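PDB 6NCW: beta-galacturonidase from Eisenbergiella tayi, which hydrolyses beta-galacturonides as a family 2 glycoside hydrolase and may also act on beta-glucuronides. Local coordinates for residues 392-397 with 419-424; 295-300 with 317-322; 188-193 with 217-222; 301-306 with 546-551. All blocks are in the same frame, centred on the assembly; numbering follows the deposited sequence.

Interaction 1 (392-397 with 419-424); sequences EQYELI and LGYPEV
Tyr394 lies against Tyr421 and Pro422 in a buried apolar contact between helix 384-400 and the loop that leads into strand 425-428, and no hydrogen bond joins the two segments. The ring of Tyr394 does most of the work. Its CG stands anti to the carbonyl carbon (chi1 -85°), which carries the ring off the helix and toward the loop. CD1, next to CG, meets CB of Tyr421 at 3.4 Å, while the far end reaches the proline: OH is 3.4 Å from CB of Pro422 and CZ is 3.8 Å from that same carbon. The start of the proline ring, its N, lies over one face of the Tyr394 ring, displaced toward the rim. Tyr421 offers only the root of its side chain, for its own ring runs on past the contact and its OH is hydrogen-bonded to Arg387. Arg406, at the head of strand 406-410, ties both segments, bonding the carbonyl of Tyr394 and forming a salt bridge with Glu423, and Lys459 is hydrogen-bonded to the carbonyls of Leu419 and Pro422. Helix 384-400 is the crossover between parallel strands 370-374 and 406-410 of the TIM barrel, a beta-alpha-beta unit, and Tyr394 packs it onto the loop entering the strand after 406-410, strand 425-428.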
loop_
_atom_site.group_PDB
_atom_site.type_symbol
_atom_site.label_atom_id
_atom_site.label_comp_id
_atom_site.label_asym_id
_atom_site.label_seq_id
_atom_site.Cartn_x
_atom_site.Cartn_y
_atom_site.Cartn_z
ATOM N N GLU A 392 36.617 31.667 -0.346
ATOM C CA GLU A 392 36.581 32.160 1.027
ATOM C C GLU A 392 36.352 31.032 2.024
ATOM O O GLU A 392 36.973 31.003 3.097
ATOM C CB GLU A 392 35.478 33.204 1.186
ATOM C CG GLU A 392 35.658 34.468 0.395
ATOM C CD GLU A 392 34.443 35.376 0.524
ATOM O OE1 GLU A 392 34.516 36.569 0.136
ATOM O OE2 GLU A 392 33.403 34.882 1.014
ATOM N N GLN A 393 35.442 30.108 1.697
ATOM C CA GLN A 393 35.066 29.079 2.661
ATOM C C GLN A 393 36.114 27.978 2.732
ATOM O O GLN A 393 36.387 27.450 3.812
ATOM C CB GLN A 393 33.680 28.527 2.308
ATOM C CG GLN A 393 32.622 29.617 2.371
ATOM C CD GLN A 393 31.213 29.127 2.122
ATOM O OE1 GLN A 393 30.874 27.962 2.375
ATOM N NE2 GLN A 393 30.372 30.025 1.624
ATOM N N TYR A 394 36.710 27.628 1.594
ATOM C CA TYR A 394 37.811 26.675 1.604
ATOM C C TYR A 394 38.975 27.184 2.446
ATOM O O TYR A 394 39.595 26.407 3.188
ATOM C CB TYR A 394 38.277 26.412 0.174
ATOM C CG TYR A 394 37.509 25.358 -0.597
ATOM C CD1 TYR A 394 37.147 25.581 -1.914
ATOM C CD2 TYR A 394 37.195 24.125 -0.032
ATOM C CE1 TYR A 394 36.481 24.633 -2.648
ATOM C CE2 TYR A 394 36.517 23.153 -0.768
ATOM C CZ TYR A 394 36.165 23.423 -2.080
ATOM O OH TYR A 394 35.504 22.489 -2.853
ATOM N N GLU A 395 39.301 28.485 2.329
ATOM C CA GLU A 395 40.393 29.040 3.130
ATOM C C GLU A 395 40.004 29.177 4.595
ATOM O O GLU A 395 40.867 29.040 5.469
ATOM C CB GLU A 395 40.849 30.391 2.575
ATOM C CG GLU A 395 42.025 31.051 3.345
ATOM C CD GLU A 395 43.250 30.136 3.536
ATOM O OE1 GLU A 395 43.547 29.766 4.702
ATOM O OE2 GLU A 395 43.916 29.790 2.531
ATOM N N LEU A 396 38.727 29.431 4.889
ATOM C CA LEU A 396 38.276 29.395 6.277
ATOM C C LEU A 396 38.481 28.005 6.882
ATOM O O LEU A 396 38.972 27.880 8.011
ATOM C CB LEU A 396 36.808 29.819 6.359
ATOM C CG LEU A 396 36.144 29.853 7.741
ATOM C CD1 LEU A 396 36.859 30.823 8.720
ATOM C CD2 LEU A 396 34.679 30.237 7.585
ATOM N N ILE A 397 38.151 26.943 6.131
ATOM C CA ILE A 397 38.348 25.586 6.644
ATOM C C ILE A 397 39.816 25.347 6.955
ATOM O O ILE A 397 40.169 24.835 8.025
ATOM C CB ILE A 397 37.832 24.547 5.635
ATOM C CG1 ILE A 397 36.307 24.607 5.515
ATOM C CG2 ILE A 397 38.277 23.156 6.039
ATOM C CD1 ILE A 397 35.812 23.717 4.428
ATOM N N LEU A 419 37.325 23.686 -9.274
ATOM C CA LEU A 419 37.942 22.409 -8.957
ATOM C C LEU A 419 39.430 22.530 -8.655
ATOM O O LEU A 419 40.031 21.553 -8.194
ATOM C CB LEU A 419 37.705 21.421 -10.097
ATOM C CG LEU A 419 36.248 21.082 -10.403
ATOM C CD1 LEU A 419 36.185 20.084 -11.549
ATOM C CD2 LEU A 419 35.501 20.548 -9.151
ATOM N N GLY A 420 40.041 23.692 -8.891
ATOM C CA GLY A 420 41.416 23.866 -8.466
ATOM C C GLY A 420 41.583 23.966 -6.963
ATOM O O GLY A 420 42.678 23.709 -6.451
ATOM N N TYR A 421 40.512 24.301 -6.239
ATOM C CA TYR A 421 40.632 24.592 -4.812
ATOM C C TYR A 421 40.649 23.363 -3.901
ATOM O O TYR A 421 41.461 23.326 -2.972
ATOM C CB TYR A 421 39.509 25.525 -4.360
ATOM C CG TYR A 421 39.537 26.917 -4.951
ATOM C CD1 TYR A 421 38.513 27.356 -5.778
ATOM C CD2 TYR A 421 40.559 27.815 -4.635
ATOM C CE1 TYR A 421 38.504 28.631 -6.300
ATOM C CE2 TYR A 421 40.561 29.112 -5.160
ATOM C CZ TYR A 421 39.534 29.505 -5.999
ATOM O OH TYR A 421 39.518 30.772 -6.529
ATOM N N PRO A 422 39.783 22.365 -4.075
ATOM C CA PRO A 422 39.747 21.261 -3.104
ATOM C C PRO A 422 40.837 20.218 -3.328
ATOM O O PRO A 422 41.412 20.082 -4.413
ATOM C CB PRO A 422 38.366 20.638 -3.339
ATOM C CG PRO A 422 38.088 20.907 -4.780
ATOM C CD PRO A 422 38.645 22.287 -5.014
ATOM N N GLU A 423 41.059 19.419 -2.282
ATOM C CA GLU A 423 41.935 18.259 -2.404
ATOM C C GLU A 423 41.280 17.106 -3.152
ATOM O O GLU A 423 41.985 16.277 -3.738
ATOM C CB GLU A 423 42.372 17.758 -1.026
ATOM C CG GLU A 423 43.419 18.623 -0.345
ATOM C CD GLU A 423 42.863 19.942 0.131
ATOM O OE1 GLU A 423 41.687 20.002 0.584
ATOM O OE2 GLU A 423 43.607 20.928 0.045
ATOM N N VAL A 424 39.958 16.996 -3.095
ATOM C CA VAL A 424 39.221 15.935 -3.771
ATOM C C VAL A 424 38.176 16.583 -4.662
ATOM O O VAL A 424 37.549 17.573 -4.263
ATOM C CB VAL A 424 38.561 14.973 -2.761
ATOM C CG1 VAL A 424 37.811 13.835 -3.483
ATOM C CG2 VAL A 424 39.608 14.414 -1.824
#

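Interaction 2 (295-300 with 317-322); sequences HDLMLI and ELFLDL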
loop_
_atom_site.group_PDB
_atom_site.type_symbol
_atom_site.label_atom_id
_atom_site.label_comp_id
_atom_site.label_asym_id
_atom_site.label_seq_id
_atom_site.Cartn_x
_atom_site.Cartn_y
_atom_site.Cartn_z
ATOM N N HIS A 295 19.693 2.285 14.870
ATOM C CA HIS A 295 18.929 1.454 13.943
ATOM C C HIS A 295 19.322 1.746 12.493
ATOM O O HIS A 295 19.589 0.820 11.718
ATOM C CB HIS A 295 17.432 1.663 14.148
ATOM C CG HIS A 295 16.599 0.628 13.473
ATOM N ND1 HIS A 295 15.978 0.841 12.261
ATOM C CD2 HIS A 295 16.333 -0.654 13.814
ATOM C CE1 HIS A 295 15.333 -0.254 11.901
ATOM N NE2 HIS A 295 15.548 -1.182 12.816
ATOM N N ASP A 296 19.385 3.031 12.116
ATOM C CA ASP A 296 19.918 3.404 10.805
ATOM C C ASP A 296 21.327 2.847 10.600
ATOM O O ASP A 296 21.641 2.299 9.535
ATOM C CB ASP A 296 19.940 4.924 10.625
ATOM C CG ASP A 296 18.556 5.526 10.326
ATOM O OD1 ASP A 296 17.533 4.794 10.330
ATOM O OD2 ASP A 296 18.499 6.765 10.114
ATOM N N LEU A 297 22.205 3.010 11.595
ATOM C CA LEU A 297 23.588 2.586 11.401
ATOM C C LEU A 297 23.673 1.082 11.170
ATOM O O LEU A 297 24.473 0.624 10.344
ATOM C CB LEU A 297 24.454 3.021 12.585
ATOM C CG LEU A 297 24.789 4.511 12.502
ATOM C CD1 LEU A 297 25.571 5.029 13.709
ATOM C CD2 LEU A 297 25.544 4.765 11.215
ATOM N N MET A 298 22.824 0.303 11.851
ATOM C CA MET A 298 22.839 -1.145 11.661
ATOM C C MET A 298 22.326 -1.544 10.280
ATOM O O MET A 298 22.830 -2.508 9.696
ATOM C CB MET A 298 22.031 -1.834 12.770
ATOM C CG MET A 298 22.681 -1.689 14.138
ATOM S SD MET A 298 21.907 -2.659 15.452
ATOM C CE MET A 298 20.181 -2.071 15.416
ATOM N N LEU A 299 21.345 -0.818 9.729
ATOM C CA LEU A 299 20.947 -1.089 8.358
ATOM C C LEU A 299 22.075 -0.738 7.401
ATOM O O LEU A 299 22.416 -1.524 6.507
ATOM C CB LEU A 299 19.675 -0.313 8.004
ATOM C CG LEU A 299 18.429 -0.702 8.793
ATOM C CD1 LEU A 299 17.222 0.224 8.453
ATOM C CD2 LEU A 299 18.075 -2.159 8.527
ATOM N N ILE A 300 22.700 0.420 7.617
ATOM C CA ILE A 300 23.781 0.870 6.746
ATOM C C ILE A 300 24.962 -0.104 6.795
ATOM O O ILE A 300 25.551 -0.439 5.757
ATOM C CB ILE A 300 24.165 2.314 7.132
ATOM C CG1 ILE A 300 23.001 3.264 6.756
ATOM C CG2 ILE A 300 25.464 2.724 6.500
ATOM C CD1 ILE A 300 23.161 4.706 7.269
ATOM N N GLU A 317 26.329 15.413 17.273
ATOM C CA GLU A 317 27.560 14.801 17.771
ATOM C C GLU A 317 27.318 13.415 18.346
ATOM O O GLU A 317 28.242 12.597 18.407
ATOM C CB GLU A 317 28.182 15.698 18.835
ATOM C CG GLU A 317 28.482 17.082 18.297
ATOM C CD GLU A 317 28.799 18.075 19.385
ATOM O OE1 GLU A 317 27.964 18.256 20.288
ATOM O OE2 GLU A 317 29.886 18.677 19.328
ATOM N N LEU A 318 26.106 13.140 18.808
ATOM C CA LEU A 318 25.797 11.785 19.242
ATOM C C LEU A 318 25.912 10.799 18.073
ATOM O O LEU A 318 26.385 9.670 18.243
ATOM C CB LEU A 318 24.396 11.765 19.858
ATOM C CG LEU A 318 23.861 10.460 20.455
ATOM C CD1 LEU A 318 24.642 10.076 21.712
ATOM C CD2 LEU A 318 22.379 10.617 20.771
ATOM N N PHE A 319 25.491 11.213 16.876
ATOM C CA PHE A 319 25.602 10.336 15.708
ATOM C C PHE A 319 27.065 10.153 15.322
ATOM O O PHE A 319 27.512 9.030 15.059
ATOM C CB PHE A 319 24.798 10.912 14.530
ATOM C CG PHE A 319 24.721 9.986 13.330
ATOM C CD1 PHE A 319 23.855 8.893 13.330
ATOM C CD2 PHE A 319 25.505 10.210 12.215
ATOM C CE1 PHE A 319 23.773 8.032 12.227
ATOM C CE2 PHE A 319 25.443 9.353 11.113
ATOM C CZ PHE A 319 24.572 8.265 11.121
ATOM N N LEU A 320 27.824 11.256 15.294
ATOM C CA LEU A 320 29.258 11.183 15.014
ATOM C C LEU A 320 29.974 10.296 16.027
ATOM O O LEU A 320 30.844 9.509 15.649
ATOM C CB LEU A 320 29.862 12.590 14.999
ATOM C CG LEU A 320 29.274 13.555 13.954
ATOM C CD1 LEU A 320 29.794 14.971 14.140
ATOM C CD2 LEU A 320 29.588 13.073 12.540
ATOM N N ASP A 321 29.617 10.403 17.314
ATOM C CA ASP A 321 30.156 9.486 18.325
ATOM C C ASP A 321 29.933 8.036 17.913
ATOM O O ASP A 321 30.832 7.198 18.028
ATOM C CB ASP A 321 29.507 9.703 19.702
ATOM C CG ASP A 321 29.993 10.964 20.427
ATOM O OD1 ASP A 321 29.301 11.362 21.399
ATOM O OD2 ASP A 321 31.028 11.565 20.036
ATOM N N LEU A 322 28.716 7.711 17.475
ATOM C CA LEU A 322 28.429 6.326 17.111
ATOM C C LEU A 322 29.200 5.897 15.867
ATOM O O LEU A 322 29.517 4.708 15.717
ATOM C CB LEU A 322 26.928 6.132 16.910
ATOM C CG LEU A 322 26.080 6.198 18.185
ATOM C CD1 LEU A 322 24.606 6.521 17.855
ATOM C CD2 LEU A 322 26.179 4.896 18.978
#
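Leu297 of helix 290-302 sets one methyl, CD2, on Phe319 and the other, CD1, against both Phe319 and Leu322, which lie one turn apart on helix 317-326. The apolar contacts are all its own. CD2 sits 3.6 Å from CZ of Phe319, and CG comes to 3.7 Å from CE1 of that ring, so the branch point leans on the outer end of the phenyl group at an oblique angle. CD1 reaches CB of Leu322 at 3.6 Å. Phe319 gets there because its CG is anti to the backbone N (chi1 -173°), throwing the ring across toward the first helix. These are two helices of the TIM barrel flanking the parallel strand 307-309, and Ile308 of that strand touches both Leu297 and Phe319, so the leucine and the ring pack against the barrel wall as well as against each other. Charged groups add a second kind of link. Arg277 makes a cation-pi contact with Phe319 and also forms a salt bridge with Asp296, reaching both segments; Asp296 has Arg539 as a further ionic partner. Contacts between subunits are a third kind: Leu20 of the second subunit packs on Leu322, and its Pro38 and Pro47 on Met298 and Leu299.

Interaction 3 (188-193 with 217-222); sequences VEIGKN and CPWAEC
Trp219 lies with one indole face under the Asn193 side chain and the edge of its six-membered ring against Ile190, and this is the tight part of the contact. The amide of Asn193 is nearly parallel to the ring, the planes 16° apart, with CG 3.5 Å above the indole plane and offset toward the rim. CB of Asn193 makes a CH-pi contact, 3.9 Å from the centroid of the five-membered ring. At the edge, CG2 of Ile190 meets CH2 of Trp219 at 3.4 Å, the two side chains crossing at about a right angle. CB of Cys217 lies over the opposite face near the rim, 4.0 Å from the plane, and Tyr231 of strand 227-238 meets the indole edge-to-face. Ile190 and Asn193 are the ends of a type I' turn, the two-residue link of the hairpin made by strands 182-190 and 193-202 in the immunoglobulin-like beta-sandwich. A type I turn from Cys217 to Ala220 presents the tryptophan to it, with CG of Trp219 set between the backbone N and the carbonyl carbon (chi1 44°). Burial is uneven: Ile190 is buried, whereas the stacked Asn193 and Trp219 stay partly exposed, and Lys192 on the hairpin turn's outer side is open to solvent.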
loop_
_atom_site.group_PDB
_atom_site.type_symbol
_atom_site.label_atom_id
_atom_site.label_comp_id
_atom_site.label_asym_id
_atom_site.label_seq_id
_atom_site.Cartn_x
_atom_site.Cartn_y
_atom_site.Cartn_z
ATOM N N VAL A 188 46.881 17.645 30.824
ATOM C CA VAL A 188 46.261 16.938 29.703
ATOM C C VAL A 188 46.707 15.483 29.740
ATOM O O VAL A 188 47.913 15.195 29.707
ATOM C CB VAL A 188 46.623 17.574 28.349
ATOM C CG1 VAL A 188 46.028 16.754 27.204
ATOM C CG2 VAL A 188 46.153 19.003 28.275
ATOM N N GLU A 189 45.740 14.571 29.798
ATOM C CA GLU A 189 45.999 13.141 29.726
ATOM C C GLU A 189 45.196 12.526 28.589
ATOM O O GLU A 189 44.054 12.929 28.334
ATOM C CB GLU A 189 45.657 12.454 31.045
ATOM C CG GLU A 189 46.398 13.060 32.239
ATOM C CD GLU A 189 46.499 12.121 33.434
ATOM O OE1 GLU A 189 47.413 12.325 34.275
ATOM O OE2 GLU A 189 45.671 11.183 33.533
ATOM N N ILE A 190 45.796 11.554 27.907
ATOM C CA ILE A 190 45.143 10.829 26.823
ATOM C C ILE A 190 45.115 9.359 27.212
ATOM O O ILE A 190 46.162 8.704 27.264
ATOM C CB ILE A 190 45.850 11.032 25.474
ATOM C CG1 ILE A 190 45.945 12.516 25.146
ATOM C CG2 ILE A 190 45.113 10.283 24.373
ATOM C CD1 ILE A 190 46.731 12.796 23.907
ATOM N N GLY A 191 43.923 8.841 27.483
ATOM C CA GLY A 191 43.782 7.460 27.902
ATOM C C GLY A 191 44.576 7.121 29.145
ATOM O O GLY A 191 45.164 6.036 29.226
ATOM N N LYS A 192 44.618 8.034 30.114
ATOM C CA LYS A 192 45.367 7.900 31.362
ATOM C C LYS A 192 46.886 7.943 31.175
ATOM O O LYS A 192 47.613 7.803 32.162
ATOM C CB LYS A 192 45.003 6.620 32.133
ATOM C CG LYS A 192 43.559 6.575 32.615
ATOM C CD LYS A 192 43.184 7.849 33.371
ATOM C CE LYS A 192 42.426 7.522 34.651
ATOM N NZ LYS A 192 41.434 6.429 34.437
ATOM N N ASN A 193 47.397 8.132 29.959
ATOM C CA ASN A 193 48.811 8.441 29.802
ATOM C C ASN A 193 49.036 9.929 30.032
ATOM O O ASN A 193 48.209 10.762 29.659
ATOM C CB ASN A 193 49.305 8.039 28.413
ATOM C CG ASN A 193 49.093 6.572 28.135
ATOM O OD1 ASN A 193 47.965 6.133 27.908
ATOM N ND2 ASN A 193 50.173 5.798 28.152
ATOM N N CYS A 217 53.697 9.436 21.111
ATOM C CA CYS A 217 52.613 8.643 21.696
ATOM C C CYS A 217 52.880 7.174 21.405
ATOM O O CYS A 217 52.130 6.530 20.653
ATOM C CB CYS A 217 51.253 9.072 21.147
ATOM S SG CYS A 217 50.734 10.701 21.643
ATOM N N PRO A 218 53.953 6.610 21.978
ATOM C CA PRO A 218 54.357 5.241 21.606
ATOM C C PRO A 218 53.381 4.177 22.061
ATOM O O PRO A 218 53.444 3.046 21.560
ATOM C CB PRO A 218 55.718 5.079 22.302
ATOM C CG PRO A 218 55.618 5.971 23.518
ATOM C CD PRO A 218 54.827 7.179 23.026
ATOM N N TRP A 219 52.473 4.510 22.966
ATOM C CA TRP A 219 51.435 3.599 23.432
ATOM C C TRP A 219 50.198 3.551 22.528
ATOM O O TRP A 219 49.271 2.783 22.814
ATOM C CB TRP A 219 51.005 4.024 24.834
ATOM C CG TRP A 219 50.837 5.501 24.931
ATOM C CD1 TRP A 219 51.741 6.393 25.410
ATOM C CD2 TRP A 219 49.699 6.275 24.508
ATOM N NE1 TRP A 219 51.241 7.670 25.335
ATOM C CE2 TRP A 219 49.988 7.626 24.784
ATOM C CE3 TRP A 219 48.458 5.952 23.941
ATOM C CZ2 TRP A 219 49.091 8.655 24.503
ATOM C CZ3 TRP A 219 47.569 6.977 23.660
ATOM C CH2 TRP A 219 47.892 8.310 23.941
ATOM N N ALA A 220 50.123 4.370 21.482
ATOM C CA ALA A 220 48.855 4.590 20.796
ATOM C C ALA A 220 48.628 3.525 19.734
ATOM O O ALA A 220 49.544 3.176 18.985
ATOM C CB ALA A 220 48.814 5.983 20.165
ATOM N N GLU A 221 47.403 3.002 19.684
ATOM C CA GLU A 221 46.964 2.123 18.602
ATOM C C GLU A 221 46.135 2.887 17.576
ATOM O O GLU A 221 45.492 3.892 17.892
ATOM C CB GLU A 221 46.137 0.954 19.134
ATOM C CG GLU A 221 46.961 -0.078 19.886
ATOM C CD GLU A 221 46.163 -0.752 20.981
ATOM O OE1 GLU A 221 45.015 -1.170 20.708
ATOM O OE2 GLU A 221 46.675 -0.841 22.118
ATOM N N CYS A 222 46.138 2.373 16.349
ATOM C CA CYS A 222 45.428 2.989 15.237
ATOM C C CYS A 222 43.917 2.974 15.436
ATOM O O CYS A 222 43.343 2.022 15.974
ATOM C CB CYS A 222 45.761 2.266 13.921
ATOM S SG CYS A 222 47.491 2.475 13.411
#

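Interaction 4 (301-306 with 546-551); sequences KDLGAN and EVVKDS
Lys549 reaches along the end of helix 290-302 to Asp302. CG is anti to the backbone N (chi1 179°) and every later torsion is extended, so the side chain is a straight rod. At its root, CB lies 4.2 Å from CD2 of Leu303. CG comes 3.7 Å from the carbonyl O of Asp302, CD stays beside that same oxygen, and CE is 3.6 Å from it, so the methylenes run past one backbone carbonyl. At the tip, NZ forms a salt bridge with the carboxylate: 3.3 Å to OD1 of Asp302, met on the syn side but 27° out of the carboxylate plane, and a weak bond of 3.4 Å to OD2. Two waters donate to the same carboxylate, one to each oxygen, and accept weakly from NZ. Asp302 is also held from the helix of the lysine itself, by Tyr545 at OD1 and Arg553 at OD2, and Pro47 of the second subunit packs on it. Helix 544-553 is the last of the TIM-barrel domain, set beside helix 290-302 over strand 268-276, whose Phe275 touches both Leu303 and Val548. Backbones come close here: CA of Lys549 points its hydrogen almost straight at the carbonyl O of Leu303, 3.4 Å away. Leu303 CD2 also meets CG1 of Val548 at 4.0 Å. Just beyond, Gly304 is the first residue to leave helical angles, its positive phi in a Schellman motif turning the chain toward strand 307-309.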
loop_
_atom_site.group_PDB
_atom_site.type_symbol
_atom_site.label_atom_id
_atom_site.label_comp_id
_atom_site.label_asym_id
_atom_site.label_seq_id
_atom_site.Cartn_x
_atom_site.Cartn_y
_atom_site.Cartn_z
ATOM N N LYS A 301 25.282 -0.631 7.982
ATOM C CA LYS A 301 26.312 -1.671 8.073
ATOM C C LYS A 301 25.865 -2.967 7.393
ATOM O O LYS A 301 26.672 -3.634 6.744
ATOM C CB LYS A 301 26.689 -1.929 9.540
ATOM C CG LYS A 301 27.598 -0.863 10.124
ATOM C CD LYS A 301 27.555 -0.789 11.666
ATOM C CE LYS A 301 27.703 -2.155 12.343
ATOM N NZ LYS A 301 27.823 -2.060 13.857
ATOM N N ASP A 302 24.588 -3.343 7.536
ATOM C CA ASP A 302 24.075 -4.535 6.861
ATOM C C ASP A 302 24.209 -4.422 5.348
ATOM O O ASP A 302 24.439 -5.426 4.660
ATOM C CB ASP A 302 22.609 -4.775 7.257
ATOM C CG ASP A 302 22.038 -6.086 6.684
ATOM O OD1 ASP A 302 21.058 -6.032 5.907
ATOM O OD2 ASP A 302 22.583 -7.169 6.993
ATOM N N LEU A 303 24.071 -3.210 4.811
ATOM C CA LEU A 303 24.203 -2.995 3.379
ATOM C C LEU A 303 25.643 -3.114 2.879
ATOM O O LEU A 303 25.852 -3.142 1.661
ATOM C CB LEU A 303 23.626 -1.629 3.023
ATOM C CG LEU A 303 22.094 -1.611 2.947
ATOM C CD1 LEU A 303 21.509 -0.238 3.235
ATOM C CD2 LEU A 303 21.629 -2.116 1.572
ATOM N N GLY A 304 26.630 -3.199 3.775
ATOM C CA GLY A 304 28.021 -3.264 3.384
ATOM C C GLY A 304 28.746 -1.938 3.322
ATOM O O GLY A 304 29.925 -1.916 2.944
ATOM N N ALA A 305 28.102 -0.843 3.718
ATOM C CA ALA A 305 28.721 0.469 3.615
ATOM C C ALA A 305 29.814 0.643 4.658
ATOM O O ALA A 305 29.804 0.019 5.729
ATOM C CB ALA A 305 27.677 1.578 3.774
ATOM N N ASN A 306 30.770 1.505 4.335
ATOM C CA ASN A 306 31.764 1.895 5.318
ATOM C C ASN A 306 31.754 3.391 5.562
ATOM O O ASN A 306 32.604 3.890 6.300
ATOM C CB ASN A 306 33.166 1.422 4.900
ATOM C CG ASN A 306 33.643 2.030 3.589
ATOM O OD1 ASN A 306 33.114 3.042 3.120
ATOM N ND2 ASN A 306 34.665 1.407 2.988
ATOM N N GLU A 546 18.719 -5.249 -1.860
ATOM C CA GLU A 546 19.539 -6.443 -2.059
ATOM C C GLU A 546 20.593 -6.233 -3.142
ATOM O O GLU A 546 21.649 -6.869 -3.103
ATOM C CB GLU A 546 18.653 -7.643 -2.395
ATOM C CG GLU A 546 17.752 -8.072 -1.237
ATOM C CD GLU A 546 18.555 -8.430 0.018
ATOM O OE1 GLU A 546 18.210 -7.950 1.130
ATOM O OE2 GLU A 546 19.550 -9.177 -0.118
ATOM N N VAL A 547 20.334 -5.333 -4.092
ATOM C CA VAL A 547 21.309 -5.001 -5.128
ATOM C C VAL A 547 22.485 -4.226 -4.538
ATOM O O VAL A 547 23.651 -4.479 -4.878
ATOM C CB VAL A 547 20.613 -4.208 -6.252
ATOM C CG1 VAL A 547 21.604 -3.298 -6.979
ATOM C CG2 VAL A 547 19.987 -5.157 -7.242
ATOM N N VAL A 548 22.200 -3.250 -3.668
ATOM C CA VAL A 548 23.265 -2.486 -3.018
ATOM C C VAL A 548 24.075 -3.388 -2.098
ATOM O O VAL A 548 25.309 -3.335 -2.078
ATOM C CB VAL A 548 22.677 -1.286 -2.252
ATOM C CG1 VAL A 548 23.756 -0.628 -1.423
ATOM C CG2 VAL A 548 22.066 -0.251 -3.225
ATOM N N LYS A 549 23.391 -4.226 -1.323
ATOM C CA LYS A 549 24.074 -5.118 -0.401
ATOM C C LYS A 549 25.008 -6.063 -1.150
ATOM O O LYS A 549 26.176 -6.219 -0.779
ATOM C CB LYS A 549 23.031 -5.881 0.412
ATOM C CG LYS A 549 23.563 -6.873 1.420
ATOM C CD LYS A 549 22.382 -7.386 2.243
ATOM C CE LYS A 549 22.817 -8.329 3.345
ATOM N NZ LYS A 549 21.645 -8.727 4.152
ATOM N N ASP A 550 24.518 -6.689 -2.223
ATOM C CA ASP A 550 25.379 -7.554 -3.028
ATOM C C ASP A 550 26.617 -6.813 -3.505
ATOM O O ASP A 550 27.725 -7.359 -3.468
ATOM C CB ASP A 550 24.626 -8.098 -4.235
ATOM C CG ASP A 550 23.595 -9.147 -3.860
ATOM O OD1 ASP A 550 23.623 -9.652 -2.714
ATOM O OD2 ASP A 550 22.737 -9.448 -4.721
ATOM N N SER A 551 26.450 -5.571 -3.964
ATOM C CA SER A 551 27.587 -4.809 -4.472
ATOM C C SER A 551 28.563 -4.446 -3.357
ATOM O O SER A 551 29.763 -4.719 -3.461
ATOM C CB SER A 551 27.106 -3.548 -5.183
ATOM O OG SER A 551 28.209 -2.724 -5.510
HETATM O O HOH W 1 21.658 -9.565 7.515
HETATM O O HOH W 2 18.991 -7.900 5.739
#

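In the fold
Interactions 2 and 4 are neighbours, with centres about 16 Å apart: both use helix 290-302, and a probable hydrogen bond from Ala305 N to Ile300 O (3.3 Å) joins them. Interaction 1 belongs to the same barrel but lies across the chain's centre from interaction 2, their centres about 28 Å apart. Interaction 3 stands away in the beta-sandwich domain, its nearest atoms about 14 Å from those of interaction 2. Interactions 1 and 4 come nearest the galacturonate site: the side chain of Tyr394 in interaction 1 is about 10 Å from that of Asn377, and the side chain of Val548 in interaction 4 about 11 Å from that of Lys532, both of which bind galacturonate.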